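Local coordinates for protein ORF10 (Moritella marina, PDB 6RIW) that probably condenses acyl chains during polyunsaturated fatty acid synthesis, as the ketosynthase-chain length factor didomain of the longer PfaC protein, at residues L192-A197 against P658-S663; S199-K204 against G441-H446; N732-Q737 against A809-E814; S799-A804 against I827-A832. All coordinates share one frame; numbering follows the deposited sequence.

Contact 1 (L192-A197 against P658-S663); sequences LDAACA and PAITVS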
loop_
_atom_site.group_PDB
_atom_site.type_symbol
_atom_site.label_atom_id
_atom_site.label_comp_id
_atom_site.label_asym_id
_atom_site.label_seq_id
_atom_site.Cartn_x
_atom_site.Cartn_y
_atom_site.Cartn_z
ATOM N N LEU A 192 4.445 -1.135 3.117
ATOM C CA LEU A 192 4.343 -2.135 2.060
ATOM C C LEU A 192 2.967 -2.777 2.109
ATOM O O LEU A 192 2.259 -2.696 3.117
ATOM C CB LEU A 192 5.442 -3.214 2.175
ATOM C CG LEU A 192 5.445 -4.132 3.405
ATOM C CD1 LEU A 192 4.474 -5.318 3.290
ATOM C CD2 LEU A 192 6.853 -4.686 3.630
ATOM N N ASP A 193 2.606 -3.447 1.012
ATOM C CA ASP A 193 1.355 -4.196 0.912
ATOM C C ASP A 193 1.684 -5.544 0.290
ATOM O O ASP A 193 2.181 -5.606 -0.837
ATOM C CB ASP A 193 0.321 -3.424 0.073
ATOM C CG ASP A 193 -1.055 -4.119 -0.056
ATOM O OD1 ASP A 193 -1.365 -5.102 0.672
ATOM O OD2 ASP A 193 -1.870 -3.628 -0.903
ATOM N N ALA A 194 1.447 -6.606 1.043
ATOM C CA ALA A 194 1.454 -7.983 0.559
ATOM C C ALA A 194 0.143 -8.667 0.949
ATOM O O ALA A 194 0.126 -9.856 1.259
ATOM C CB ALA A 194 2.650 -8.759 1.118
ATOM N N ALA A 195 -0.954 -7.903 0.966
ATOM C CA ALA A 195 -2.301 -8.353 1.370
ATOM C C ALA A 195 -2.186 -9.034 2.732
ATOM O O ALA A 195 -1.527 -8.477 3.628
ATOM C CB ALA A 195 -2.927 -9.202 0.261
ATOM N N CYS A 196 -2.773 -10.228 2.920
ATOM C CA CYS A 196 -2.851 -10.896 4.216
ATOM C C CYS A 196 -1.481 -11.232 4.800
ATOM O O CYS A 196 -1.383 -11.558 5.995
ATOM C CB CYS A 196 -3.703 -12.183 4.075
ATOM S SG CYS A 196 -4.988 -12.121 2.740
ATOM N N ALA A 197 -0.422 -11.177 4.003
ATOM C CA ALA A 197 0.903 -11.531 4.488
ATOM C C ALA A 197 1.740 -10.318 4.883
ATOM O O ALA A 197 2.909 -10.490 5.258
ATOM C CB ALA A 197 1.652 -12.341 3.415
ATOM N N PRO A 658 9.572 -12.283 -3.842
ATOM C CA PRO A 658 8.513 -11.454 -3.244
ATOM C C PRO A 658 7.948 -10.462 -4.258
ATOM O O PRO A 658 8.680 -9.914 -5.079
ATOM C CB PRO A 658 9.228 -10.743 -2.086
ATOM C CG PRO A 658 10.682 -10.746 -2.467
ATOM C CD PRO A 658 10.883 -12.053 -3.216
ATOM N N ALA A 659 6.626 -10.253 -4.208
ATOM C CA ALA A 659 5.917 -9.346 -5.104
ATOM C C ALA A 659 5.052 -8.444 -4.236
ATOM O O ALA A 659 4.051 -8.898 -3.668
ATOM C CB ALA A 659 5.055 -10.109 -6.113
ATOM N N ILE A 660 5.422 -7.171 -4.119
ATOM C CA ILE A 660 4.754 -6.287 -3.171
ATOM C C ILE A 660 4.644 -4.879 -3.732
ATOM O O ILE A 660 5.347 -4.504 -4.671
ATOM C CB ILE A 660 5.491 -6.216 -1.817
ATOM C CG1 ILE A 660 6.913 -5.661 -2.016
ATOM C CG2 ILE A 660 5.460 -7.563 -1.090
ATOM C CD1 ILE A 660 7.656 -5.390 -0.698
ATOM N N THR A 661 3.774 -4.075 -3.116
ATOM C CA THR A 661 3.880 -2.635 -3.324
ATOM C C THR A 661 4.682 -2.027 -2.184
ATOM O O THR A 661 4.751 -2.582 -1.084
ATOM C CB THR A 661 2.506 -1.946 -3.440
ATOM O OG1 THR A 661 1.802 -2.046 -2.201
ATOM C CG2 THR A 661 1.691 -2.575 -4.557
ATOM N N VAL A 662 5.315 -0.888 -2.478
ATOM C CA VAL A 662 6.123 -0.126 -1.539
ATOM C C VAL A 662 5.635 1.315 -1.643
ATOM O O VAL A 662 5.518 1.845 -2.754
ATOM C CB VAL A 662 7.626 -0.201 -1.881
ATOM C CG1 VAL A 662 8.427 0.749 -0.999
ATOM C CG2 VAL A 662 8.144 -1.641 -1.704
ATOM N N SER A 663 5.323 1.930 -0.508
ATOM C CA SER A 663 4.775 3.280 -0.496
ATOM C C SER A 663 5.603 4.150 0.438
ATOM O O SER A 663 5.737 3.846 1.628
ATOM C CB SER A 663 3.299 3.265 -0.075
ATOM O OG SER A 663 2.537 2.451 -0.960
HETATM O O HOH W 1 -0.924 -1.448 -2.048
#
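Leu192 and Asp193 run antiparallel to Thr661 and Val662, and two backbone hydrogen bonds tie the strands. Asp193 N donates to Thr661 O at 3.1 Å. Thr661 N donates back to Asp193 O at 3.2 Å. Asp193 and Thr661 are thus a hydrogen-bonded pair, while Leu192 and Val662 form the neighbouring non-hydrogen-bonded pair.

The polar side chains of Asp193 and Thr661 lie side by side and point the same way. Thr661 OG1 comes within 3.0 Å of Asp193 CB. A water links their ends: it donates to Asp193 OD2 at 2.6 Å and is hydrogen-bonded to Thr661 OG1 at 2.8 Å. Asp193 CG is anti to the backbone N (chi1 -178°), and Asp193 OD1 accepts from Ala195 N at 2.8 Å, from above the carboxylate plane. This is an Asx turn, and both carboxylate oxygens are held. An alanine in place of Asp193 would probably leave Ala195 N without this acceptor and the bridging water without one of its partners.

The apolar contacts centre on Ile660. Its CG2 meets Ala194 CB at 3.8 Å, and its CD1 lies 4.2 Å from Leu192 CB. Tyr201 of helix 198-211 touches both Ala194 and Ile660.

Just beyond the turn, Cys196 touches His331 and His368, consistent with the Cys-His-His grouping of ketosynthases. The antiparallel pair joins strand 189-193 of the ketosynthase half to strand 659-663 of the second, chain length factor half. It is the strand pairing seen across the dimer interface of thiolase-fold enzymes, here made within one chain.

Contact 2 (S199-K204 against G441-H446); sequences SCYSVK and GGSNAH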
loop_
_atom_site.group_PDB
_atom_site.type_symbol
_atom_site.label_atom_id
_atom_site.label_comp_id
_atom_site.label_asym_id
_atom_site.label_seq_id
_atom_site.Cartn_x
_atom_site.Cartn_y
_atom_site.Cartn_z
ATOM N N SER A 199 2.059 -8.340 7.409
ATOM C CA SER A 199 2.701 -8.272 8.727
ATOM C C SER A 199 4.000 -9.068 8.758
ATOM O O SER A 199 5.009 -8.618 9.322
ATOM C CB SER A 199 1.755 -8.777 9.819
ATOM O OG SER A 199 0.597 -7.956 9.949
ATOM N N CYS A 200 3.997 -10.260 8.176
ATOM C CA CYS A 200 5.218 -11.056 8.201
ATOM C C CYS A 200 6.215 -10.613 7.150
ATOM O O CYS A 200 7.421 -10.792 7.349
ATOM C CB CYS A 200 4.887 -12.529 8.033
ATOM S SG CYS A 200 3.806 -13.083 9.406
ATOM N N TYR A 201 5.747 -10.054 6.031
ATOM C CA TYR A 201 6.670 -9.370 5.123
ATOM C C TYR A 201 7.413 -8.247 5.837
ATOM O O TYR A 201 8.631 -8.093 5.677
ATOM C CB TYR A 201 5.915 -8.826 3.910
ATOM C CG TYR A 201 5.819 -9.851 2.791
ATOM C CD1 TYR A 201 5.090 -11.021 2.961
ATOM C CD2 TYR A 201 6.470 -9.650 1.572
ATOM C CE1 TYR A 201 4.997 -11.973 1.949
ATOM C CE2 TYR A 201 6.401 -10.600 0.558
ATOM C CZ TYR A 201 5.659 -11.760 0.759
ATOM O OH TYR A 201 5.564 -12.709 -0.229
ATOM N N SER A 202 6.692 -7.425 6.605
ATOM C CA SER A 202 7.339 -6.323 7.315
ATOM C C SER A 202 8.376 -6.826 8.315
ATOM O O SER A 202 9.479 -6.264 8.422
ATOM C CB SER A 202 6.285 -5.464 8.034
ATOM O OG SER A 202 5.396 -4.923 7.072
ATOM N N VAL A 203 8.035 -7.868 9.072
ATOM C CA VAL A 203 8.980 -8.391 10.064
ATOM C C VAL A 203 10.218 -8.967 9.376
ATOM O O VAL A 203 11.363 -8.666 9.759
ATOM C CB VAL A 203 8.281 -9.426 10.969
ATOM C CG1 VAL A 203 9.311 -10.213 11.805
ATOM C CG2 VAL A 203 7.270 -8.695 11.870
ATOM N N LYS A 204 10.008 -9.775 8.334
ATOM C CA LYS A 204 11.126 -10.385 7.626
ATOM C C LYS A 204 12.031 -9.322 7.001
ATOM O O LYS A 204 13.256 -9.386 7.127
ATOM C CB LYS A 204 10.604 -11.360 6.570
ATOM C CG LYS A 204 11.690 -12.010 5.713
ATOM C CD LYS A 204 12.675 -12.785 6.584
ATOM C CE LYS A 204 13.852 -13.360 5.764
ATOM N NZ LYS A 204 14.229 -12.521 4.589
ATOM N N GLY A 441 -3.118 -12.714 -4.160
ATOM C CA GLY A 441 -2.021 -12.477 -5.074
ATOM C C GLY A 441 -0.849 -13.415 -4.893
ATOM O O GLY A 441 0.261 -13.112 -5.356
ATOM N N GLY A 442 -1.055 -14.540 -4.223
ATOM C CA GLY A 442 -0.012 -15.539 -4.086
ATOM C C GLY A 442 1.165 -15.159 -3.208
ATOM O O GLY A 442 2.253 -15.711 -3.386
ATOM N N SER A 443 0.998 -14.230 -2.265
ATOM C CA SER A 443 2.135 -13.721 -1.501
ATOM C C SER A 443 2.249 -14.461 -0.178
ATOM O O SER A 443 1.373 -14.338 0.683
ATOM C CB SER A 443 2.002 -12.216 -1.276
ATOM O OG SER A 443 2.028 -11.577 -2.538
ATOM N N ASN A 444 3.341 -15.202 -0.016
ATOM C CA ASN A 444 3.533 -16.118 1.094
ATOM C C ASN A 444 4.688 -15.678 1.975
ATOM O O ASN A 444 5.686 -15.130 1.490
ATOM C CB ASN A 444 3.802 -17.522 0.568
ATOM C CG ASN A 444 2.738 -17.971 -0.398
ATOM O OD1 ASN A 444 1.549 -17.909 -0.084
ATOM N ND2 ASN A 444 3.146 -18.410 -1.587
ATOM N N ALA A 445 4.544 -15.931 3.279
ATOM C CA ALA A 445 5.651 -15.790 4.214
ATOM C C ALA A 445 5.531 -16.857 5.293
ATOM O O ALA A 445 4.431 -17.239 5.690
ATOM C CB ALA A 445 5.700 -14.400 4.875
ATOM N N HIS A 446 6.680 -17.319 5.773
ATOM C CA HIS A 446 6.743 -18.225 6.913
ATOM C C HIS A 446 7.916 -17.799 7.781
ATOM O O HIS A 446 9.013 -17.555 7.267
ATOM C CB HIS A 446 6.909 -19.672 6.436
ATOM C CG HIS A 446 6.822 -20.688 7.539
ATOM N ND1 HIS A 446 5.618 -21.103 8.078
ATOM C CD2 HIS A 446 7.790 -21.387 8.187
ATOM C CE1 HIS A 446 5.851 -22.013 9.012
ATOM N NE2 HIS A 446 7.159 -22.208 9.093
HETATM O O HOH W 2 4.883 -12.084 -2.899
#
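Cys200 and Ala445 are the closest backbone pair, CA to CA 6.2 Å, where the axis of helix 199-204 passes 8.1 Å from that of strand 443-446 at an angle of 57°. This is a helix laid on a sheet inside the thiolase fold of the ketosynthase half. Strand 443-446 starts at a G1 beta bulge formed by Gly442 and Ser443.

Ala445 offers its methyl group to the helix. Ala445 CB touches Cys200 CB at 3.8 Å and Tyr201 CE1 at 3.9 Å, so it sits between the two side chains. Met378 of helix 374-387 and Val437 of strand 432-439 also pack on Cys200.

Tyr201 reaches farthest along the strand. Its ring meets the strand obliquely, and Tyr201 OH lies 3.0 Å from the backbone atom Asn444 O and 3.7 Å from Ser443 CB. Leu290 of strand 283-292 also touches Tyr201. Ser443 OG, anti to its carbonyl carbon (chi1 -63°), meets a water shared with Tyr201. A leucine in place of Tyr201 would probably open a gap beside the strand and leave the water at Ser443 without its partner on the helix.

All the residues in contact are buried, and that water joins the polar ends: it is hydrogen-bonded to Tyr201 OH at 2.8 Å and to Ser443 OG at 2.9 Å.

Contact 3 (N732-Q737 against A809-E814); sequences NILDQQ and AENNAE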
loop_
_atom_site.group_PDB
_atom_site.type_symbol
_atom_site.label_atom_id
_atom_site.label_comp_id
_atom_site.label_asym_id
_atom_site.label_seq_id
_atom_site.Cartn_x
_atom_site.Cartn_y
_atom_site.Cartn_z
ATOM N N ASN A 732 17.205 27.501 -13.460
ATOM C CA ASN A 732 16.000 28.313 -13.431
ATOM C C ASN A 732 14.744 27.466 -13.177
ATOM O O ASN A 732 13.730 28.000 -12.741
ATOM C CB ASN A 732 15.852 29.088 -14.742
ATOM C CG ASN A 732 15.938 28.183 -15.965
ATOM O OD1 ASN A 732 16.875 27.389 -16.097
ATOM N ND2 ASN A 732 14.958 28.296 -16.862
ATOM N N ILE A 733 14.796 26.158 -13.474
ATOM C CA ILE A 733 13.653 25.300 -13.152
ATOM C C ILE A 733 13.340 25.389 -11.666
ATOM O O ILE A 733 12.167 25.338 -11.270
ATOM C CB ILE A 733 13.895 23.843 -13.616
ATOM C CG1 ILE A 733 12.643 22.953 -13.467
ATOM C CG2 ILE A 733 15.017 23.206 -12.831
ATOM C CD1 ILE A 733 11.330 23.523 -14.001
ATOM N N LEU A 734 14.362 25.593 -10.819
ATOM C CA LEU A 734 14.120 25.737 -9.384
ATOM C C LEU A 734 13.472 27.061 -9.017
ATOM O O LEU A 734 13.026 27.207 -7.876
ATOM C CB LEU A 734 15.417 25.584 -8.593
ATOM C CG LEU A 734 15.925 24.145 -8.570
ATOM C CD1 LEU A 734 17.257 24.069 -7.828
ATOM C CD2 LEU A 734 14.881 23.250 -7.914
ATOM N N ASP A 735 13.420 28.026 -9.937
ATOM C CA ASP A 735 12.735 29.285 -9.651
ATOM C C ASP A 735 11.222 29.206 -9.850
ATOM O O ASP A 735 10.520 30.146 -9.468
ATOM C CB ASP A 735 13.290 30.417 -10.529
ATOM C CG ASP A 735 14.740 30.769 -10.200
ATOM O OD1 ASP A 735 15.222 30.449 -9.088
ATOM O OD2 ASP A 735 15.404 31.376 -11.075
ATOM N N GLN A 736 10.709 28.137 -10.451
ATOM C CA GLN A 736 9.269 27.964 -10.616
ATOM C C GLN A 736 8.560 27.929 -9.266
ATOM O O GLN A 736 9.046 27.326 -8.309
ATOM C CB GLN A 736 8.985 26.669 -11.371
ATOM C CG GLN A 736 9.488 26.676 -12.786
ATOM C CD GLN A 736 8.807 27.743 -13.588
ATOM O OE1 GLN A 736 9.434 28.711 -14.015
ATOM N NE2 GLN A 736 7.501 27.592 -13.774
ATOM N N GLN A 737 7.385 28.554 -9.208
ATOM C CA GLN A 737 6.595 28.665 -7.986
ATOM C C GLN A 737 5.338 27.807 -7.989
ATOM O O GLN A 737 4.550 27.886 -7.041
ATOM C CB GLN A 737 6.171 30.124 -7.778
ATOM C CG GLN A 737 7.294 31.090 -7.550
ATOM C CD GLN A 737 6.986 32.002 -6.382
ATOM O OE1 GLN A 737 7.122 31.604 -5.220
ATOM N NE2 GLN A 737 6.527 33.225 -6.682
ATOM N N ALA A 809 8.795 25.453 -0.721
ATOM C CA ALA A 809 9.771 25.100 0.304
ATOM C C ALA A 809 10.765 24.055 -0.199
ATOM O O ALA A 809 11.940 24.065 0.198
ATOM C CB ALA A 809 9.070 24.601 1.568
ATOM N N GLU A 810 10.304 23.123 -1.046
ATOM C CA GLU A 810 11.211 22.118 -1.610
ATOM C C GLU A 810 12.164 22.742 -2.619
ATOM O O GLU A 810 13.389 22.519 -2.561
ATOM C CB GLU A 810 10.395 20.979 -2.244
ATOM C CG GLU A 810 9.639 20.161 -1.179
ATOM C CD GLU A 810 8.760 19.027 -1.752
ATOM O OE1 GLU A 810 8.441 19.034 -2.972
ATOM O OE2 GLU A 810 8.363 18.142 -0.943
ATOM N N ASN A 811 11.629 23.544 -3.546
ATOM C CA ASN A 811 12.499 24.215 -4.509
ATOM C C ASN A 811 13.527 25.089 -3.802
ATOM O O ASN A 811 14.700 25.125 -4.199
ATOM C CB ASN A 811 11.677 25.062 -5.478
ATOM C CG ASN A 811 11.122 24.257 -6.637
ATOM O OD1 ASN A 811 10.972 23.032 -6.554
ATOM N ND2 ASN A 811 10.814 24.937 -7.729
ATOM N N ASN A 812 13.106 25.812 -2.759
ATOM C CA ASN A 812 14.025 26.745 -2.107
ATOM C C ASN A 812 15.119 26.010 -1.343
ATOM O O ASN A 812 16.277 26.452 -1.334
ATOM C CB ASN A 812 13.261 27.696 -1.182
ATOM C CG ASN A 812 12.395 28.692 -1.955
ATOM O OD1 ASN A 812 12.577 28.895 -3.158
ATOM N ND2 ASN A 812 11.424 29.277 -1.277
ATOM N N ALA A 813 14.796 24.869 -0.722
ATOM C CA ALA A 813 15.847 24.089 -0.076
ATOM C C ALA A 813 16.857 23.581 -1.104
ATOM O O ALA A 813 18.071 23.580 -0.848
ATOM C CB ALA A 813 15.248 22.929 0.732
ATOM N N GLU A 814 16.384 23.171 -2.280
ATOM C CA GLU A 814 17.309 22.711 -3.315
ATOM C C GLU A 814 18.121 23.859 -3.910
ATOM O O GLU A 814 19.287 23.658 -4.272
ATOM C CB GLU A 814 16.556 21.981 -4.425
ATOM C CG GLU A 814 16.004 20.607 -4.002
ATOM C CD GLU A 814 15.500 19.815 -5.214
ATOM O OE1 GLU A 814 14.598 20.337 -5.916
ATOM O OE2 GLU A 814 16.005 18.680 -5.456
HETATM O O HOH W 3 10.126 23.598 -10.349
#
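Leu734 and Asn811 lie closest in backbone terms, CA to CA 5.4 Å, where the short 3-10 segment 733-735 meets one side of helix 809-814. The helix is the middle element of the beta-alpha-beta unit made by strand 797-801, helix 808-821 and strand 826-828 in the chain length factor half. The 3-10 segment belongs to the loop that leads into strand 741-752.

Asn811 points its amide at the carbonyls of the loop. A chi1 of -84° puts Asn811 CG anti to its carbonyl carbon and 3.7 Å from Leu734 O. Asn811 ND2 makes a weak hydrogen bond to Leu734 O at 3.2 Å, bent to 129° at the hydrogen. Gln736 O is also near, 3.0 Å from Asn811 ND2. Asn811 OD1 accepts from Gly806 N, in the loop just before the helix. The buried amide is therefore held at both its nitrogen and its oxygen.

Leu734 brings the apolar part of the contact. Its side chain crosses that of Glu814 at about a right angle. Leu734 CD1 lies 4.1 Å from Glu814 CB, and Leu734 CD2 is 3.5 Å from Glu814 OE1. The Glu814 carboxylate is buried but well supplied with donors: OE1 accepts from Ala804 N, and OE2 from His803 N and Asn869 ND2. Leu734 CD2 thus lies against one oxygen of a carboxylate whose bonds run back to the loop before its own helix and across to Asn869.

A water completes the link to the loop. It donates to Ile733 O at 2.8 Å and accepts from Asn811 ND2 at 3.0 Å.

Contact 4 (S799-A804 against I827-A832); sequences SVEAHA and ISSVKA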
loop_
_atom_site.group_PDB
_atom_site.type_symbol
_atom_site.label_atom_id
_atom_site.label_comp_id
_atom_site.label_asym_id
_atom_site.label_seq_id
_atom_site.Cartn_x
_atom_site.Cartn_y
_atom_site.Cartn_z
ATOM N N SER A 799 26.260 16.590 -13.729
ATOM C CA SER A 799 25.000 17.316 -13.758
ATOM C C SER A 799 24.131 16.766 -12.639
ATOM O O SER A 799 24.437 15.729 -12.047
ATOM C CB SER A 799 24.324 17.198 -15.120
ATOM O OG SER A 799 23.999 15.850 -15.428
ATOM N N VAL A 800 23.048 17.485 -12.347
ATOM C CA VAL A 800 22.225 17.225 -11.173
ATOM C C VAL A 800 20.780 17.174 -11.625
ATOM O O VAL A 800 20.296 18.110 -12.274
ATOM C CB VAL A 800 22.398 18.306 -10.085
ATOM C CG1 VAL A 800 21.536 17.963 -8.867
ATOM C CG2 VAL A 800 23.838 18.414 -9.683
ATOM N N GLU A 801 20.103 16.082 -11.287
ATOM C CA GLU A 801 18.675 15.922 -11.563
ATOM C C GLU A 801 17.951 16.345 -10.293
ATOM O O GLU A 801 17.842 15.579 -9.337
ATOM C CB GLU A 801 18.373 14.481 -11.981
ATOM C CG GLU A 801 16.903 14.129 -12.111
ATOM C CD GLU A 801 16.229 14.758 -13.314
ATOM O OE1 GLU A 801 16.948 15.294 -14.204
ATOM O OE2 GLU A 801 14.965 14.713 -13.356
ATOM N N ALA A 802 17.516 17.597 -10.245
ATOM C CA ALA A 802 16.859 18.091 -9.039
ATOM C C ALA A 802 15.446 17.526 -8.937
ATOM O O ALA A 802 14.828 17.162 -9.941
ATOM C CB ALA A 802 16.801 19.623 -9.054
ATOM N N HIS A 803 14.938 17.449 -7.708
ATOM C CA HIS A 803 13.529 17.113 -7.518
ATOM C C HIS A 803 12.641 18.138 -8.224
ATOM O O HIS A 803 11.747 17.772 -8.994
ATOM C CB HIS A 803 13.233 17.042 -6.011
ATOM C CG HIS A 803 11.871 16.528 -5.671
ATOM N ND1 HIS A 803 11.416 15.281 -6.059
ATOM C CD2 HIS A 803 10.859 17.094 -4.965
ATOM C CE1 HIS A 803 10.179 15.112 -5.620
ATOM N NE2 HIS A 803 9.822 16.191 -4.946
ATOM N N ALA A 804 12.910 19.430 -7.992
ATOM C CA ALA A 804 12.256 20.558 -8.669
ATOM C C ALA A 804 10.735 20.385 -8.751
ATOM O O ALA A 804 10.128 20.468 -9.819
ATOM C CB ALA A 804 12.848 20.771 -10.055
ATOM N N ILE A 827 21.829 22.051 -13.481
ATOM C CA ILE A 827 20.681 21.511 -12.751
ATOM C C ILE A 827 19.492 21.479 -13.703
ATOM O O ILE A 827 19.208 22.472 -14.387
ATOM C CB ILE A 827 20.368 22.352 -11.500
ATOM C CG1 ILE A 827 21.526 22.304 -10.505
ATOM C CG2 ILE A 827 19.053 21.899 -10.831
ATOM C CD1 ILE A 827 21.378 23.332 -9.370
ATOM N N SER A 828 18.798 20.345 -13.760
ATOM C CA SER A 828 17.583 20.267 -14.565
ATOM C C SER A 828 16.624 19.289 -13.887
ATOM O O SER A 828 16.964 18.661 -12.882
ATOM C CB SER A 828 17.895 19.844 -16.005
ATOM O OG SER A 828 18.249 18.463 -16.072
ATOM N N SER A 829 15.415 19.159 -14.441
ATOM C CA SER A 829 14.456 18.184 -13.908
ATOM C C SER A 829 13.562 17.667 -15.023
ATOM O O SER A 829 13.042 18.442 -15.833
ATOM C CB SER A 829 13.570 18.775 -12.804
ATOM O OG SER A 829 12.515 17.874 -12.437
ATOM N N VAL A 830 13.356 16.347 -15.015
ATOM C CA VAL A 830 12.452 15.685 -15.926
ATOM C C VAL A 830 11.027 16.199 -15.771
ATOM O O VAL A 830 10.205 16.014 -16.670
ATOM C CB VAL A 830 12.532 14.156 -15.667
ATOM C CG1 VAL A 830 11.878 13.798 -14.334
ATOM C CG2 VAL A 830 11.941 13.378 -16.835
ATOM N N LYS A 831 10.702 16.833 -14.647
ATOM C CA LYS A 831 9.327 17.337 -14.490
ATOM C C LYS A 831 9.018 18.473 -15.465
ATOM O O LYS A 831 7.840 18.735 -15.777
ATOM C CB LYS A 831 9.092 17.795 -13.051
ATOM C CG LYS A 831 9.190 16.626 -12.062
ATOM C CD LYS A 831 8.811 17.060 -10.638
ATOM C CE LYS A 831 8.997 15.919 -9.599
ATOM N NZ LYS A 831 10.446 15.481 -9.583
ATOM N N ALA A 832 10.046 19.149 -15.954
ATOM C CA ALA A 832 9.839 20.133 -17.011
ATOM C C ALA A 832 9.339 19.489 -18.307
ATOM O O ALA A 832 8.704 20.168 -19.127
ATOM C CB ALA A 832 11.137 20.899 -17.243
HETATM O O HOH W 4 20.823 18.157 -15.135
HETATM O O HOH W 5 13.217 15.619 -11.282
HETATM O O HOH W 6 11.580 13.332 -7.755
#
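The two parallel strands of a beta-alpha-beta unit meet here, with Val800 opposite Ile827 and Glu801 opposite Ser828. Helix 808-821 connects them in this C-terminal part of the chain length factor half. Ser828 N donates to Val800 O at 3.1 Å, and Ala802 N donates to Ser828 O at 2.9 Å. On the face of Val800 and Ile827 the contact is apolar, and Ala802 CB adds to it, 3.7 Å from Ile827 CG2.

From the end of its strand, Glu801 reaches across to the turn after the second strand. A bend at chi2 (72°) turns CD of Glu801 toward the other segment. Val830 N donates to the syn lone pair of Glu801 OE2 at 2.8 Å, nearly straight at 170°. Glu801 OE1 forms a salt bridge with Lys848, which probably balances its charge. Lys848 also bonds to Ser828 OG.

Ser829 caps the turn into helix 831-834, its OG accepting from Lys831 N at 3.0 Å. Its CB packs tightly on Ala804, with Ser829 CB to Ala804 CB at 3.5 Å. A water hydrogen-bonded to Ser829 OG lies by Ala802 O and Glu801 OE2.

Lys831 returns to the first segment. Its chain crosses that of His803, with CE over one face of the ring. Lys831 NZ donates in the carbonyl plane to a lone pair of His803 O at 2.7 Å. A second water accepts from Lys831 NZ and sits in the plane of the His803 ring at its edge, 2.6 Å from His803 ND1.

The four contacts form two groups. Contacts 1 and 2 have centres about 8 Å apart and touch, because strand 189-193 runs on into helix 198-211 and Ile660 packs on Tyr201. Contacts 3 and 4 have centres about 10 Å apart and share the unit of strand 797-801, helix 808-821 and strand 826-828; Glu814 ties them together. The centres of contacts 1 and 3 are about 34 Å apart. Both segments of contact 2 fall between those of contact 1. Contacts 1 and 2 close before contacts 3 and 4 begin, whose segments alternate along the chain. Contact 2 lies within the ketosynthase half, contacts 3 and 4 within the chain length factor half, and contact 1 joins the halves.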